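Local coordinates for protein gamma-glutamyl-gamma-aminobutyraldehyde dehydrogenase (Burkholderia cenocepacia, PDB 4LIH) that probably oxidises gamma-glutamyl-gamma-aminobutyraldehyde, and perhaps other aldehydes, to the corresponding carboxylic acids with NAD(P)+ as the hydride acceptor, at residues A117-I121 with G122-T126; D107-S110 with L111-T114; A264-N267 with L268-A271. All coordinates share one frame; numbering follows the deposited sequence.

Interaction 1 (A117-I121 with G122-T126)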
loop_
_atom_site.group_PDB
_atom_site.type_symbol
_atom_site.label_atom_id
_atom_site.label_comp_id
_atom_site.label_asym_id
_atom_site.label_seq_id
_atom_site.Cartn_x
_atom_site.Cartn_y
_atom_site.Cartn_z
ATOM N N ALA A 117 -2.519 30.413 -27.351
ATOM C CA ALA A 117 -3.611 30.448 -26.362
ATOM C C ALA A 117 -3.685 31.746 -25.560
ATOM O O ALA A 117 -4.592 31.885 -24.761
ATOM C CB ALA A 117 -3.470 29.266 -25.423
ATOM N N GLY A 118 -2.724 32.660 -25.770
ATOM C CA GLY A 118 -2.731 34.015 -25.163
ATOM C C GLY A 118 -2.237 34.069 -23.733
ATOM O O GLY A 118 -2.414 35.068 -23.043
ATOM N N LYS A 119 -1.630 32.977 -23.292
ATOM C CA LYS A 119 -1.134 32.807 -21.938
ATOM C C LYS A 119 0.204 33.504 -21.680
ATOM O O LYS A 119 1.143 33.302 -22.442
ATOM C CB LYS A 119 -0.996 31.311 -21.708
ATOM C CG LYS A 119 -2.329 30.564 -21.715
ATOM C CD LYS A 119 -2.082 29.055 -21.893
ATOM C CE LYS A 119 -1.269 28.437 -20.770
ATOM N NZ LYS A 119 -2.093 28.052 -19.590
ATOM N N PRO A 120 0.312 34.312 -20.600
ATOM C CA PRO A 120 1.568 35.037 -20.398
ATOM C C PRO A 120 2.833 34.144 -20.562
ATOM O O PRO A 120 2.867 33.003 -20.068
ATOM C CB PRO A 120 1.431 35.550 -18.960
ATOM C CG PRO A 120 -0.049 35.776 -18.782
ATOM C CD PRO A 120 -0.669 34.604 -19.538
ATOM N N ILE A 121 3.883 34.685 -21.193
ATOM C CA ILE A 121 5.132 33.994 -21.367
ATOM C C ILE A 121 5.838 33.733 -20.016
ATOM O O ILE A 121 6.533 32.735 -19.880
ATOM C CB ILE A 121 6.058 34.751 -22.396
ATOM C CG1 ILE A 121 7.271 33.901 -22.822
ATOM C CG2 ILE A 121 6.499 36.089 -21.862
ATOM C CD1 ILE A 121 6.930 32.734 -23.747
ATOM N N GLY A 122 5.609 34.593 -19.026
ATOM C CA GLY A 122 6.143 34.400 -17.682
ATOM C C GLY A 122 5.491 33.157 -17.037
ATOM O O GLY A 122 6.080 32.503 -16.166
ATOM N N ASP A 123 4.263 32.850 -17.438
ATOM C CA ASP A 123 3.544 31.664 -16.991
ATOM C C ASP A 123 3.960 30.384 -17.730
ATOM O O ASP A 123 4.225 29.331 -17.114
ATOM C CB ASP A 123 2.020 31.880 -17.178
ATOM C CG ASP A 123 1.407 32.976 -16.229
ATOM O OD1 ASP A 123 2.090 33.509 -15.319
ATOM O OD2 ASP A 123 0.172 33.234 -16.342
ATOM N N THR A 124 3.978 30.440 -19.067
ATOM C CA THR A 124 4.257 29.236 -19.880
ATOM C C THR A 124 5.661 28.675 -19.706
ATOM O O THR A 124 5.862 27.457 -19.762
ATOM C CB THR A 124 3.952 29.414 -21.380
ATOM O OG1 THR A 124 4.765 30.459 -21.950
ATOM C CG2 THR A 124 2.485 29.693 -21.575
ATOM N N THR A 125 6.624 29.568 -19.484
ATOM C CA THR A 125 7.993 29.182 -19.241
ATOM C C THR A 125 8.247 28.562 -17.879
ATOM O O THR A 125 9.248 27.852 -17.708
ATOM C CB THR A 125 8.971 30.366 -19.413
ATOM O OG1 THR A 125 8.629 31.412 -18.499
ATOM C CG2 THR A 125 8.945 30.892 -20.851
ATOM N N THR A 126 7.351 28.811 -16.917
ATOM C CA THR A 126 7.560 28.395 -15.562
ATOM C C THR A 126 6.515 27.427 -14.987
ATOM O O THR A 126 6.831 26.655 -14.097
ATOM C CB THR A 126 7.638 29.605 -14.616
ATOM O OG1 THR A 126 6.376 30.290 -14.605
ATOM C CG2 THR A 126 8.732 30.525 -15.070
#
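P120 sits at the N-cap position of helix 121-142, and its carbonyl serves the first turn. T124 N reaches P120 O at 3.0 Å, in the carbonyl plane, while D123 N adds a bent, weak bond to the same oxygen. One residue on, I121 O takes two donors from T125: the backbone N at 3.2 Å, tilted from the carbonyl plane, and the hydroxyl OG1 at 2.8 Å, lying in it. The T125 rotamer makes this possible, because OG1 stands between the backbone N and the carbonyl carbon (chi1 59°) and so turns back over the preceding turn. T126 OG1 likewise reaches back four residues, to G122 O at 2.7 Å, but its backbone N bonds to D123 O.

The proline ring lies alongside the D123 side chain, P120 CG meeting D123 OD2 in a van der Waals contact at 3.5 Å. On the other flank, K119 CB rests on T124 CG2 at 3.8 Å. K119 NZ finds its partners outside the two segments: a salt bridge to D128 and hydrogen bonds to N176 O and N304 OD1. T124 OG1 is hydrogen-bonded to T114 OG1 and S110 O of helix 106-117.

The hydroxyls folded back onto I121 O and G122 O probably help to fix the first turn, and the buried lysine's charge is probably balanced by the D128 carboxylate, with the N176 and N304 oxygens as further acceptors.

Interaction 2 (D107-S110 with L111-T114)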
loop_
_atom_site.group_PDB
_atom_site.type_symbol
_atom_site.label_atom_id
_atom_site.label_comp_id
_atom_site.label_asym_id
_atom_site.label_seq_id
_atom_site.Cartn_x
_atom_site.Cartn_y
_atom_site.Cartn_z
ATOM N N ASP A 107 11.942 27.004 -24.459
ATOM C CA ASP A 107 11.632 28.349 -25.000
ATOM C C ASP A 107 10.654 28.274 -26.186
ATOM O O ASP A 107 9.670 29.002 -26.207
ATOM C CB ASP A 107 12.887 29.125 -25.439
ATOM C CG ASP A 107 13.746 29.559 -24.274
ATOM O OD1 ASP A 107 13.355 29.447 -23.113
ATOM O OD2 ASP A 107 14.856 30.036 -24.526
ATOM N N GLU A 108 10.925 27.385 -27.134
ATOM C CA GLU A 108 10.044 27.159 -28.285
ATOM C C GLU A 108 8.629 26.740 -27.854
ATOM O O GLU A 108 7.631 27.281 -28.346
ATOM C CB GLU A 108 10.613 26.098 -29.221
ATOM C CG GLU A 108 9.825 25.911 -30.494
ATOM C CD GLU A 108 10.202 24.675 -31.264
ATOM O OE1 GLU A 108 11.092 23.913 -30.815
ATOM O OE2 GLU A 108 9.605 24.462 -32.328
ATOM N N LEU A 109 8.559 25.814 -26.907
ATOM C CA LEU A 109 7.266 25.274 -26.487
ATOM C C LEU A 109 6.489 26.341 -25.712
ATOM O O LEU A 109 5.285 26.484 -25.852
ATOM C CB LEU A 109 7.463 24.018 -25.639
ATOM C CG LEU A 109 7.906 22.772 -26.376
ATOM C CD1 LEU A 109 8.275 21.677 -25.385
ATOM C CD2 LEU A 109 6.814 22.308 -27.330
ATOM N N SER A 110 7.188 27.038 -24.839
ATOM C CA SER A 110 6.587 28.142 -24.109
ATOM C C SER A 110 6.052 29.218 -25.072
ATOM O O SER A 110 4.923 29.708 -24.897
ATOM C CB SER A 110 7.587 28.723 -23.142
ATOM O OG SER A 110 7.984 27.775 -22.180
ATOM N N LEU A 111 6.836 29.564 -26.092
ATOM C CA LEU A 111 6.413 30.611 -27.052
ATOM C C LEU A 111 5.230 30.151 -27.914
ATOM O O LEU A 111 4.308 30.912 -28.163
ATOM C CB LEU A 111 7.611 31.098 -27.887
ATOM C CG LEU A 111 7.309 32.113 -29.024
ATOM C CD1 LEU A 111 6.842 33.462 -28.475
ATOM C CD2 LEU A 111 8.555 32.283 -29.874
ATOM N N LEU A 112 5.235 28.896 -28.359
ATOM C CA LEU A 112 4.100 28.334 -29.067
ATOM C C LEU A 112 2.818 28.416 -28.241
ATOM O O LEU A 112 1.790 28.835 -28.777
ATOM C CB LEU A 112 4.352 26.874 -29.448
ATOM C CG LEU A 112 5.368 26.636 -30.524
ATOM C CD1 LEU A 112 5.716 25.157 -30.556
ATOM C CD2 LEU A 112 4.782 27.071 -31.872
ATOM N N GLU A 113 2.895 28.051 -26.955
ATOM C CA GLU A 113 1.740 28.079 -26.047
ATOM C C GLU A 113 1.183 29.480 -25.836
ATOM O O GLU A 113 -0.032 29.650 -25.747
ATOM C CB GLU A 113 2.111 27.489 -24.657
ATOM C CG GLU A 113 0.927 27.049 -23.772
ATOM C CD GLU A 113 0.439 25.663 -24.150
ATOM O OE1 GLU A 113 0.431 25.324 -25.340
ATOM O OE2 GLU A 113 0.134 24.873 -23.267
ATOM N N THR A 114 2.086 30.447 -25.690
ATOM C CA THR A 114 1.751 31.864 -25.454
ATOM C C THR A 114 1.134 32.457 -26.736
ATOM O O THR A 114 0.126 33.130 -26.663
ATOM C CB THR A 114 3.005 32.674 -25.027
ATOM O OG1 THR A 114 3.381 32.341 -23.674
ATOM C CG2 THR A 114 2.781 34.172 -25.145
#
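D107-S110 runs into L111-T114 as uninterrupted helix, and four successive i to i+4 bonds bind the two turns: L111 N to D107 O, L112 N to E108 O, E113 N to L109 O and T114 N to S110 O. The shortest are 2.9 Å (L111 N to D107 O and L112 N to E108 O), and the longest is 3.1 Å, from E113 N to L109 O.

Among the side chains, E108 and L112 lie side by side and point the same way. L112 CD1 approaches E108 CG at 4.2 Å, and CG of L112 comes to 3.2 Å from E108 O. With CG anti to the backbone N (chi1 -174°) and the chain extended beyond, E108 carries its carboxylate out to a salt bridge with R210 of helix 206-218. L109 CD2 and L112 CD1 make a loose apolar contact at 4.4 Å on the side facing that same helix.

S110 OG is satisfied within its own helix, by L106 O; E113 bonds to T207 OG1 and I179 N, and T114 OG1 to K119 O. One face thus meets helix 206-218 through leucines, a salt bridge and the E113-T207 bond, while S110 and T114 meet helix 121-142, where T124 OG1 bonds to both.

Interaction 3 (A264-N267 with L268-A271)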
loop_
_atom_site.group_PDB
_atom_site.type_symbol
_atom_site.label_atom_id
_atom_site.label_comp_id
_atom_site.label_asym_id
_atom_site.label_seq_id
_atom_site.Cartn_x
_atom_site.Cartn_y
_atom_site.Cartn_z
ATOM N N ALA A 264 -20.759 4.898 -24.031
ATOM C CA ALA A 264 -21.660 3.812 -23.639
ATOM C C ALA A 264 -22.312 3.184 -24.841
ATOM O O ALA A 264 -22.360 1.956 -24.947
ATOM C CB ALA A 264 -22.762 4.357 -22.747
ATOM N N GLN A 265 -22.845 4.048 -25.713
ATOM C CA GLN A 265 -23.638 3.650 -26.875
ATOM C C GLN A 265 -22.855 2.865 -27.923
ATOM O O GLN A 265 -23.434 2.083 -28.704
ATOM C CB GLN A 265 -24.189 4.928 -27.465
ATOM C CG GLN A 265 -24.190 5.124 -28.942
ATOM C CD GLN A 265 -24.720 6.502 -29.252
ATOM O OE1 GLN A 265 -25.109 7.252 -28.324
ATOM N NE2 GLN A 265 -24.712 6.868 -30.528
ATOM N N SER A 266 -21.550 3.079 -27.954
ATOM C CA SER A 266 -20.700 2.403 -28.934
ATOM C C SER A 266 -20.180 1.099 -28.358
ATOM O O SER A 266 -20.812 0.061 -28.549
ATOM C CB SER A 266 -19.585 3.321 -29.398
ATOM O OG SER A 266 -18.805 3.805 -28.300
ATOM N N ASN A 267 -19.051 1.129 -27.651
ATOM C CA ASN A 267 -18.424 -0.112 -27.162
ATOM C C ASN A 267 -18.142 -0.112 -25.677
ATOM O O ASN A 267 -17.343 -0.927 -25.208
ATOM C CB ASN A 267 -17.103 -0.390 -27.905
ATOM C CG ASN A 267 -16.052 0.644 -27.622
ATOM O OD1 ASN A 267 -16.339 1.712 -27.023
ATOM N ND2 ASN A 267 -14.805 0.360 -28.056
ATOM N N LEU A 268 -18.776 0.790 -24.948
ATOM C CA LEU A 268 -18.613 0.856 -23.476
ATOM C C LEU A 268 -17.145 1.114 -23.067
ATOM O O LEU A 268 -16.689 0.739 -21.946
ATOM C CB LEU A 268 -19.179 -0.391 -22.787
ATOM C CG LEU A 268 -20.697 -0.557 -22.637
ATOM C CD1 LEU A 268 -20.996 -1.990 -22.247
ATOM C CD2 LEU A 268 -21.344 0.373 -21.617
ATOM N N LYS A 269 -16.421 1.809 -23.958
ATOM C CA LYS A 269 -15.063 2.278 -23.663
ATOM C C LYS A 269 -15.118 3.025 -22.335
ATOM O O LYS A 269 -16.140 3.685 -22.024
ATOM C CB LYS A 269 -14.516 3.212 -24.768
ATOM C CG LYS A 269 -15.316 4.479 -25.026
ATOM C CD LYS A 269 -14.677 5.450 -26.035
ATOM C CE LYS A 269 -14.288 4.790 -27.346
ATOM N NZ LYS A 269 -15.430 4.196 -28.095
ATOM N N ARG A 270 -14.039 2.947 -21.556
ATOM C CA ARG A 270 -14.009 3.653 -20.275
ATOM C C ARG A 270 -14.012 5.131 -20.548
ATOM O O ARG A 270 -13.271 5.594 -21.398
ATOM C CB ARG A 270 -12.777 3.301 -19.440
ATOM C CG ARG A 270 -12.933 2.000 -18.670
ATOM C CD ARG A 270 -13.098 0.844 -19.633
ATOM N NE ARG A 270 -12.973 -0.458 -18.981
ATOM C CZ ARG A 270 -13.903 -1.402 -18.923
ATOM N NH1 ARG A 270 -15.140 -1.194 -19.348
ATOM N NH2 ARG A 270 -13.598 -2.560 -18.380
ATOM N N ALA A 271 -14.804 5.887 -19.786
ATOM C CA ALA A 271 -14.879 7.321 -20.033
ATOM C C ALA A 271 -14.586 8.049 -18.749
ATOM O O ALA A 271 -15.230 7.788 -17.719
ATOM C CB ALA A 271 -16.225 7.739 -20.582
#
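N267 and K269 cross obliquely, and everything turns on one oxygen. N267 OD1 accepts K269 N at 3.1 Å, which makes an Asx turn around L268, and K269 NZ at 2.9 Å. The two donors come from opposite faces of the amide plane, NZ standing 40° out of it and the backbone N 59°, so neither uses an in-plane lone pair. Two torsions place the groups: CG of N267 sits between its backbone N and carbonyl carbon (chi1 66°), which brings the amide over the turn, and the lysine chain, bent at both of its last torsions, curls until its tip comes back to the same oxygen. On the way K269 CB passes 3.3 Å from N267 OD1.

The other end of the amide is held as well, ND2 donating to V244 O, so the plane is fixed from both ends. K269 NZ also bonds to H241 O and A239 O. L268, whose positive phi helps to reverse the chain between helix and strand, sends its side chain in another direction: L268 CD2 lies 4.0 Å from A264 CA and 4.4 Å from A264 CB, a loose apolar contact. The same leucine packs against K257 of the second subunit.

In the beta-alpha-beta unit this is the turn from helix 253-266 to strand 270-274. A buried ammonium group gripped by an amide oxygen and two carbonyls, with no carboxylate among these partners, is probably stabilised by the carbonyl dipoles that point at it, and the pair of bonds to N267 OD1 probably helps to hold the turn's shape.

Overall arrangement
Along the chain the order is interaction 2, interaction 1, interaction 3. The first two adjoin, with centres 8 Å apart: interaction 2 lies on helix 106-117, interaction 1 on the loop joining it to the next helix, 121-142, and on that helix's start. Interaction 3 is remote, its centre about 36 Å from that of interaction 1 and 35 Å from that of interaction 2, on the opposite side of the chain's centre. There it connects helix 253-266 to strand 270-274 of the seven-stranded mixed sheet. The two places belong to separate parts of the fold, and only interaction 3 touches another subunit. Its strand ends at E274, the predicted active-site residue, although all three contacts lie away from it.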